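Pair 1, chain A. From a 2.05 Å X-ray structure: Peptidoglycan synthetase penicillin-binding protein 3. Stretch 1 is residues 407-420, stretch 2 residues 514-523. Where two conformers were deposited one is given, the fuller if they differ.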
# COMPACT_ATOMS: atom_id res chain seq x y z
N ASN A 407 3.62 10.02 -9.55
CA ASN A 407 3.08 8.66 -9.49
C ASN A 407 1.56 8.74 -9.42
O ASN A 407 0.99 9.84 -9.33
CB ASN A 407 3.68 7.83 -8.34
CG ASN A 407 3.56 8.51 -7.00
OD1 ASN A 407 2.48 8.97 -6.61
ND2 ASN A 407 4.67 8.59 -6.28
N VAL A 408 0.90 7.58 -9.49
CA VAL A 408 -0.54 7.59 -9.53
C VAL A 408 -1.17 8.16 -8.26
O VAL A 408 -2.24 8.78 -8.32
CB VAL A 408 -1.13 6.18 -9.91
CG1 VAL A 408 -1.02 5.19 -8.75
CG2 VAL A 408 -2.59 6.30 -10.38
N MSE A 409 -0.51 7.99 -7.11
CA MSE A 409 -1.06 8.49 -5.85
C MSE A 409 -1.03 10.02 -5.81
O MSE A 409 -1.97 10.68 -5.34
CB MSE A 409 -0.29 7.94 -4.63
CG MSE A 409 -0.37 6.42 -4.45
SE MSE A 409 0.99 5.48 -5.49
CE MSE A 409 2.60 5.87 -4.43
N GLN A 410 0.07 10.60 -6.27
CA GLN A 410 0.21 12.05 -6.32
C GLN A 410 -0.79 12.67 -7.30
O GLN A 410 -1.42 13.69 -7.01
CB GLN A 410 1.62 12.42 -6.76
CG GLN A 410 2.69 12.12 -5.72
CD GLN A 410 4.07 12.36 -6.28
OE1 GLN A 410 4.33 12.04 -7.44
NE2 GLN A 410 4.97 12.94 -5.47
N LEU A 411 -0.94 12.06 -8.47
CA LEU A 411 -1.88 12.57 -9.46
C LEU A 411 -3.30 12.53 -8.90
O LEU A 411 -4.08 13.47 -9.04
CB LEU A 411 -1.80 11.72 -10.73
CG LEU A 411 -2.67 12.21 -11.89
CD1 LEU A 411 -2.34 13.65 -12.17
CD2 LEU A 411 -2.43 11.34 -13.13
N THR A 412 -3.63 11.43 -8.24
CA THR A 412 -4.96 11.20 -7.73
C THR A 412 -5.25 12.18 -6.58
O THR A 412 -6.34 12.72 -6.50
CB THR A 412 -5.11 9.74 -7.27
OG1 THR A 412 -5.02 8.89 -8.42
CG2 THR A 412 -6.46 9.51 -6.61
N ASN A 413 -4.27 12.40 -5.71
CA ASN A 413 -4.44 13.36 -4.64
C ASN A 413 -4.61 14.80 -5.16
O ASN A 413 -5.39 15.57 -4.61
CB ASN A 413 -3.29 13.32 -3.62
CG ASN A 413 -3.76 13.65 -2.21
OD1 ASN A 413 -4.93 13.42 -1.87
ND2 ASN A 413 -2.86 14.19 -1.38
N ALA A 414 -3.88 15.15 -6.21
CA ALA A 414 -3.99 16.49 -6.80
C ALA A 414 -5.40 16.71 -7.37
O ALA A 414 -6.02 17.74 -7.16
CB ALA A 414 -2.93 16.69 -7.90
N ILE A 415 -5.90 15.72 -8.09
CA ILE A 415 -7.27 15.79 -8.59
C ILE A 415 -8.31 15.82 -7.45
O ILE A 415 -9.34 16.50 -7.56
CB ILE A 415 -7.55 14.62 -9.55
CG1 ILE A 415 -6.70 14.80 -10.82
CG2 ILE A 415 -9.05 14.53 -9.88
CD1 ILE A 415 -7.01 16.10 -11.59
N SER A 416 -8.03 15.11 -6.36
CA SER A 416 -8.95 15.11 -5.22
C SER A 416 -9.15 16.53 -4.70
O SER A 416 -10.22 16.86 -4.16
CB SER A 416 -8.42 14.23 -4.08
OG SER A 416 -7.54 14.98 -3.26
N VAL A 417 -8.14 17.38 -4.85
CA VAL A 417 -8.24 18.77 -4.36
C VAL A 417 -9.44 19.48 -4.99
O VAL A 417 -10.18 20.21 -4.31
CB VAL A 417 -6.96 19.60 -4.69
CG1 VAL A 417 -7.21 21.10 -4.44
CG2 VAL A 417 -5.80 19.11 -3.88
N ILE A 418 -9.64 19.26 -6.29
CA ILE A 418 -10.79 19.85 -6.99
C ILE A 418 -12.12 19.25 -6.51
O ILE A 418 -13.17 19.91 -6.49
CB ILE A 418 -10.70 19.63 -8.53
CG1 ILE A 418 -9.32 20.03 -9.08
CG2 ILE A 418 -11.82 20.34 -9.25
CD1 ILE A 418 -8.86 21.43 -8.69
N ALA A 419 -12.10 17.97 -6.18
CA ALA A 419 -13.29 17.26 -5.69
C ALA A 419 -13.65 17.64 -4.27
O ALA A 419 -14.82 17.54 -3.86
CB ALA A 419 -13.05 15.72 -5.77
N ASN A 420 -12.63 18.03 -3.50
CA ASN A 420 -12.79 18.24 -2.06
C ASN A 420 -12.77 19.73 -1.69
O ASN A 420 -12.18 20.13 -0.68
CB ASN A 420 -11.69 17.47 -1.30
CG ASN A 420 -12.02 17.28 0.16
OD1 ASN A 420 -13.18 17.13 0.52
ND2 ASN A 420 -11.00 17.30 1.02
N ASN A 514 -21.81 15.59 -6.34
CA ASN A 514 -21.64 15.29 -4.92
C ASN A 514 -20.49 14.32 -4.80
O ASN A 514 -20.71 13.14 -4.54
CB ASN A 514 -22.92 14.65 -4.33
CG ASN A 514 -22.85 14.42 -2.81
OD1 ASN A 514 -21.93 14.90 -2.14
ND2 ASN A 514 -23.82 13.69 -2.27
N PRO A 515 -19.26 14.81 -5.05
CA PRO A 515 -18.12 13.91 -5.31
C PRO A 515 -17.91 12.90 -4.20
O PRO A 515 -17.90 13.25 -3.03
CB PRO A 515 -16.94 14.88 -5.38
CG PRO A 515 -17.55 16.13 -5.97
CD PRO A 515 -18.88 16.22 -5.20
N ARG A 516 -17.72 11.65 -4.58
CA ARG A 516 -17.54 10.59 -3.60
C ARG A 516 -16.19 9.90 -3.78
O ARG A 516 -15.49 9.62 -2.81
CB ARG A 516 -18.67 9.57 -3.78
CG ARG A 516 -18.55 8.35 -2.91
CD ARG A 516 -19.08 8.60 -1.52
NE ARG A 516 -19.21 7.34 -0.79
CZ ARG A 516 -20.36 6.73 -0.54
NH1 ARG A 516 -21.51 7.27 -0.94
NH2 ARG A 516 -20.36 5.60 0.14
N PHE A 517 -15.83 9.62 -5.03
CA PHE A 517 -14.56 8.97 -5.33
C PHE A 517 -13.76 9.69 -6.38
O PHE A 517 -14.31 10.35 -7.25
CB PHE A 517 -14.79 7.54 -5.85
CG PHE A 517 -15.57 6.67 -4.90
CD1 PHE A 517 -15.00 6.21 -3.71
CD2 PHE A 517 -16.87 6.31 -5.20
CE1 PHE A 517 -15.75 5.40 -2.82
CE2 PHE A 517 -17.63 5.51 -4.32
CZ PHE A 517 -17.07 5.06 -3.14
N VAL A 518 -12.45 9.49 -6.32
CA VAL A 518 -11.59 9.74 -7.46
C VAL A 518 -10.99 8.42 -7.90
O VAL A 518 -10.55 7.60 -7.08
CB VAL A 518 -10.46 10.73 -7.12
CG1 VAL A 518 -9.57 10.96 -8.37
CG2 VAL A 518 -11.07 12.05 -6.63
N ILE A 519 -11.00 8.22 -9.21
CA ILE A 519 -10.57 6.97 -9.80
C ILE A 519 -9.60 7.36 -10.88
O ILE A 519 -9.94 8.10 -11.80
CB ILE A 519 -11.73 6.27 -10.52
CG1 ILE A 519 -12.90 6.00 -9.55
CG2 ILE A 519 -11.26 4.95 -11.15
CD1 ILE A 519 -14.22 5.76 -10.31
N THR A 520 -8.38 6.85 -10.78
CA THR A 520 -7.40 7.16 -11.79
C THR A 520 -6.88 5.88 -12.42
O THR A 520 -6.62 4.91 -11.71
CB THR A 520 -6.22 7.94 -11.18
OG1 THR A 520 -6.71 9.14 -10.57
CG2 THR A 520 -5.20 8.30 -12.26
N VAL A 521 -6.74 5.87 -13.74
CA VAL A 521 -6.22 4.71 -14.46
C VAL A 521 -5.08 5.16 -15.37
O VAL A 521 -5.17 6.21 -16.01
CB VAL A 521 -7.32 4.02 -15.29
CG1 VAL A 521 -6.71 2.95 -16.26
CG2 VAL A 521 -8.34 3.35 -14.36
N VAL A 522 -4.00 4.38 -15.41
CA VAL A 522 -2.89 4.62 -16.33
C VAL A 522 -2.56 3.32 -17.06
O VAL A 522 -2.33 2.30 -16.41
CB VAL A 522 -1.62 5.10 -15.57
CG1 VAL A 522 -0.52 5.45 -16.55
CG2 VAL A 522 -1.97 6.31 -14.67
N LEU A 523 -2.55 3.36 -18.39
CA LEU A 523 -2.24 2.17 -19.21
C LEU A 523 -1.08 2.49 -20.12
O LEU A 523 -1.03 3.56 -20.71
CB LEU A 523 -3.45 1.78 -20.10
CG LEU A 523 -4.80 1.64 -19.39
CD1 LEU A 523 -5.90 1.40 -20.44
CD2 LEU A 523 -4.78 0.48 -18.38

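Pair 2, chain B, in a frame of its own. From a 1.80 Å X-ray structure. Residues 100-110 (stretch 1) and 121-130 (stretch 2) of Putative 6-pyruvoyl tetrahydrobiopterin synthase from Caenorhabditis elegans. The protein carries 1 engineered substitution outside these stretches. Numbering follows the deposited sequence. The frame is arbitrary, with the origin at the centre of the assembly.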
# COMPACT_ATOMS: atom_id res chain seq x y z
N THR B 100 4.92 -25.00 2.89
CA THR B 100 4.50 -23.89 3.78
C THR B 100 5.36 -22.70 3.44
O THR B 100 6.47 -22.86 2.95
CB THR B 100 4.75 -24.20 5.27
OG1 THR B 100 6.12 -24.62 5.46
CG2 THR B 100 3.82 -25.28 5.76
N SER B 101 4.89 -21.49 3.75
CA SER B 101 5.70 -20.32 3.40
C SER B 101 7.02 -20.24 4.19
O SER B 101 8.00 -19.69 3.71
CB SER B 101 4.87 -19.04 3.55
OG SER B 101 3.77 -19.08 2.65
N GLU B 102 7.04 -20.82 5.39
CA GLU B 102 8.31 -21.01 6.14
C GLU B 102 9.32 -21.72 5.25
O GLU B 102 10.46 -21.28 5.08
CB GLU B 102 8.06 -21.85 7.41
CG GLU B 102 7.28 -21.15 8.53
CD GLU B 102 5.76 -21.33 8.43
OE1 GLU B 102 5.22 -21.52 7.30
OE2 GLU B 102 5.12 -21.23 9.49
N ASN B 103 8.89 -22.83 4.65
CA ASN B 103 9.81 -23.63 3.83
C ASN B 103 10.11 -23.01 2.47
O ASN B 103 11.20 -23.23 1.90
CB ASN B 103 9.32 -25.09 3.69
CG ASN B 103 9.60 -25.92 4.92
OD1 ASN B 103 10.70 -25.84 5.51
ND2 ASN B 103 8.60 -26.71 5.36
N VAL B 104 9.19 -22.20 1.97
CA VAL B 104 9.44 -21.42 0.75
C VAL B 104 10.52 -20.38 1.03
O VAL B 104 11.42 -20.18 0.23
CB VAL B 104 8.14 -20.74 0.22
CG1 VAL B 104 8.44 -19.85 -1.00
CG2 VAL B 104 7.08 -21.82 -0.16
N ALA B 105 10.45 -19.73 2.19
CA ALA B 105 11.45 -18.71 2.52
C ALA B 105 12.85 -19.35 2.55
O ALA B 105 13.83 -18.80 2.05
CB ALA B 105 11.11 -18.08 3.84
N ILE B 106 12.92 -20.54 3.14
CA ILE B 106 14.18 -21.27 3.23
C ILE B 106 14.68 -21.65 1.83
O ILE B 106 15.84 -21.43 1.48
CB ILE B 106 14.08 -22.52 4.17
CG1 ILE B 106 13.82 -22.10 5.63
CG2 ILE B 106 15.37 -23.36 4.11
CD1 ILE B 106 13.38 -23.25 6.53
N TYR B 107 13.78 -22.23 1.04
CA TYR B 107 14.09 -22.59 -0.34
C TYR B 107 14.67 -21.41 -1.13
O TYR B 107 15.71 -21.54 -1.76
CB TYR B 107 12.85 -23.18 -1.06
CG TYR B 107 13.07 -23.29 -2.54
CD1 TYR B 107 13.82 -24.35 -3.07
CD2 TYR B 107 12.59 -22.32 -3.41
CE1 TYR B 107 14.04 -24.43 -4.44
CE2 TYR B 107 12.80 -22.41 -4.76
CZ TYR B 107 13.54 -23.45 -5.27
OH TYR B 107 13.76 -23.52 -6.63
N MET B 108 14.00 -20.25 -1.08
CA MET B 108 14.42 -19.12 -1.89
C MET B 108 15.77 -18.56 -1.41
O MET B 108 16.62 -18.21 -2.21
CB MET B 108 13.36 -18.01 -1.87
CG MET B 108 12.00 -18.48 -2.42
SD MET B 108 11.97 -18.78 -4.20
CE MET B 108 11.99 -17.09 -4.84
N PHE B 109 15.92 -18.48 -0.09
CA PHE B 109 17.20 -18.08 0.51
C PHE B 109 18.33 -18.99 0.01
O PHE B 109 19.36 -18.53 -0.47
CB PHE B 109 17.08 -18.17 2.03
CG PHE B 109 18.27 -17.65 2.79
CD1 PHE B 109 18.29 -16.36 3.28
CD2 PHE B 109 19.37 -18.48 3.03
CE1 PHE B 109 19.39 -15.88 4.01
CE2 PHE B 109 20.47 -18.01 3.76
CZ PHE B 109 20.48 -16.70 4.25
N GLU B 110 18.13 -20.30 0.13
CA GLU B 110 19.20 -21.23 -0.22
C GLU B 110 19.49 -21.27 -1.73
O GLU B 110 20.65 -21.32 -2.14
CB GLU B 110 18.92 -22.63 0.34
CG GLU B 110 19.01 -22.72 1.87
CD GLU B 110 20.40 -22.36 2.42
OE1 GLU B 110 21.40 -22.52 1.68
OE2 GLU B 110 20.50 -21.93 3.59
N VAL B 121 27.19 -11.38 1.40
CA VAL B 121 26.31 -10.28 1.80
C VAL B 121 24.82 -10.62 1.94
O VAL B 121 24.05 -9.77 2.39
CB VAL B 121 26.46 -9.00 0.91
CG1 VAL B 121 27.85 -8.40 1.06
CG2 VAL B 121 26.12 -9.30 -0.53
N LEU B 122 24.40 -11.84 1.59
CA LEU B 122 22.99 -12.19 1.74
C LEU B 122 22.64 -12.21 3.22
O LEU B 122 23.29 -12.90 4.02
CB LEU B 122 22.65 -13.54 1.09
CG LEU B 122 21.20 -14.04 1.28
CD1 LEU B 122 20.19 -13.02 0.68
CD2 LEU B 122 21.04 -15.43 0.68
N TYR B 123 21.62 -11.45 3.59
CA TYR B 123 21.34 -11.26 4.99
C TYR B 123 19.96 -11.83 5.39
O TYR B 123 19.83 -12.50 6.40
CB TYR B 123 21.50 -9.78 5.35
CG TYR B 123 21.09 -9.46 6.76
CD1 TYR B 123 21.89 -9.85 7.83
CD2 TYR B 123 19.90 -8.80 7.03
CE1 TYR B 123 21.50 -9.57 9.13
CE2 TYR B 123 19.50 -8.54 8.32
CZ TYR B 123 20.31 -8.92 9.36
OH TYR B 123 19.90 -8.65 10.65
N LYS B 124 18.94 -11.57 4.59
CA LYS B 124 17.60 -12.02 4.97
C LYS B 124 16.71 -12.18 3.75
O LYS B 124 16.78 -11.38 2.80
CB LYS B 124 16.97 -11.05 5.95
CG LYS B 124 15.59 -11.51 6.44
CD LYS B 124 15.05 -10.61 7.51
CE LYS B 124 14.10 -9.59 6.92
NZ LYS B 124 13.59 -8.60 7.94
N VAL B 125 15.85 -13.20 3.78
CA VAL B 125 14.79 -13.32 2.78
C VAL B 125 13.44 -13.17 3.48
O VAL B 125 13.24 -13.70 4.58
CB VAL B 125 14.86 -14.70 2.06
CG1 VAL B 125 13.49 -15.14 1.54
CG2 VAL B 125 15.88 -14.66 0.92
N THR B 126 12.52 -12.46 2.84
CA THR B 126 11.16 -12.34 3.30
C THR B 126 10.24 -12.95 2.23
O THR B 126 10.43 -12.70 1.04
CB THR B 126 10.78 -10.85 3.49
OG1 THR B 126 11.65 -10.28 4.47
CG2 THR B 126 9.32 -10.71 3.99
N ILE B 127 9.25 -13.72 2.66
CA ILE B 127 8.17 -14.15 1.77
C ILE B 127 6.86 -13.64 2.38
O ILE B 127 6.57 -13.92 3.53
CB ILE B 127 8.11 -15.69 1.66
CG1 ILE B 127 9.30 -16.21 0.81
CG2 ILE B 127 6.76 -16.15 1.08
CD1 ILE B 127 9.27 -15.76 -0.67
N GLU B 128 6.08 -12.89 1.60
CA GLU B 128 4.72 -12.56 2.02
C GLU B 128 3.78 -13.44 1.21
O GLU B 128 3.63 -13.26 0.01
CB GLU B 128 4.42 -11.07 1.82
CG GLU B 128 5.48 -10.12 2.41
CD GLU B 128 5.10 -8.65 2.38
OE1 GLU B 128 4.17 -8.27 1.63
OE2 GLU B 128 5.75 -7.86 3.11
N GLU B 129 3.19 -14.40 1.89
CA GLU B 129 2.25 -15.32 1.27
C GLU B 129 0.96 -14.58 0.87
O GLU B 129 0.41 -14.83 -0.20
CB GLU B 129 1.98 -16.40 2.29
CG GLU B 129 0.88 -17.33 2.00
CD GLU B 129 0.58 -18.13 3.25
OE1 GLU B 129 -0.41 -17.81 3.93
OE2 GLU B 129 1.39 -19.01 3.59
N THR B 130 0.50 -13.70 1.76
CA THR B 130 -0.49 -12.67 1.45
C THR B 130 -0.03 -11.41 2.18
O THR B 130 0.94 -11.46 2.95
CB THR B 130 -1.89 -13.04 1.97
OG1 THR B 130 -1.91 -12.87 3.38
CG2 THR B 130 -2.26 -14.50 1.61
O HOH W 1 1.79 -21.57 3.83

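In both pairs a helix lies across one face of a strand and runs roughly against it: the N-to-C directions differ by 144° in pair 1 and 139° in pair 2, and the axes approach to 8.7 and 7.9 Å. Fourteen central residues superpose with an RMSD of 0.6 Å. The strand sets the first rule. Its alternation sends Val518(A), Thr520(A) and Val522(A) toward the helix, the first two matched by Val125(B) and Ile127(B), while the residues between them point away; Glu129(B), at the position of Val522(A), also points toward the helix. The helix answers with positions three or four residues apart: Val408(A), Leu411(A), Thr412(A) and Ile415(A) match Ser101(B), Val104(B), Ala105(B) and Met108(B).

At the middle of the contact the two pairs differ in chemistry. Pair 1 places two threonines face to face, OG1 of Thr412(A) lying 2.7 Å from OG1 of Thr520(A). The Thr412(A) hydroxyl also donates to the backbone O of Val408(A), 2.8 Å from its OG1, so this polar spot is tied into the helix itself. Pair 2 fills the same positions with Ala105(B) and Ile127(B): CG1 of Ile127(B) lies 3.7 Å from the Ala105(B) CA, and Met108(B) CG adds a contact at 4.2 Å to Ile127(B) CD1.

The matched valines, Val518(A) and Val125(B), hold the preceding helix-facing position of the strand. In pair 1, Val518(A) is gripped by several small contacts, with its CG1 3.9 Å from Ile415(A) CG2 and its CG2 4.0 Å from Ser416(A) CA. Where pair 1 has Ser416(A), pair 2 has Phe109(B), which buries far more of its own surface against the other stretch. Leu122(B) CD2 sits over one face of that ring, 3.7 Å from Phe109(B) CE1, in a CH-pi contact, and Val125(B) CG2 approaches Phe109(B) CD1 at 3.8 Å. At the position of Leu122(B), pair 1 has Pro515(A), whose CB packs 4.0 Å from CB of Ala419(A), further along the helix.

The start of the helix reverses the polarity. Pair 1 closes apolar, Val408(A) CG2 reaching Val522(A) CG2 at 4.3 Å. Pair 2 closes polar: Ser101(B) OG donates to Glu129(B) OE2 at 2.6 Å, and a water bridges by donating to that same OE2 and accepting from Ser101(B) N. Just before each helix, Asn407(A) and Thr100(B) cap it, the latter weakly. The shared backbone brings many of the same positions together, but each is filled in its own way: Thr412(A)-Thr520(A) against Ala105(B)-Ile127(B), Ser416(A) against Phe109(B), Val408(A)-Val522(A) against Ser101(B)-Glu129(B).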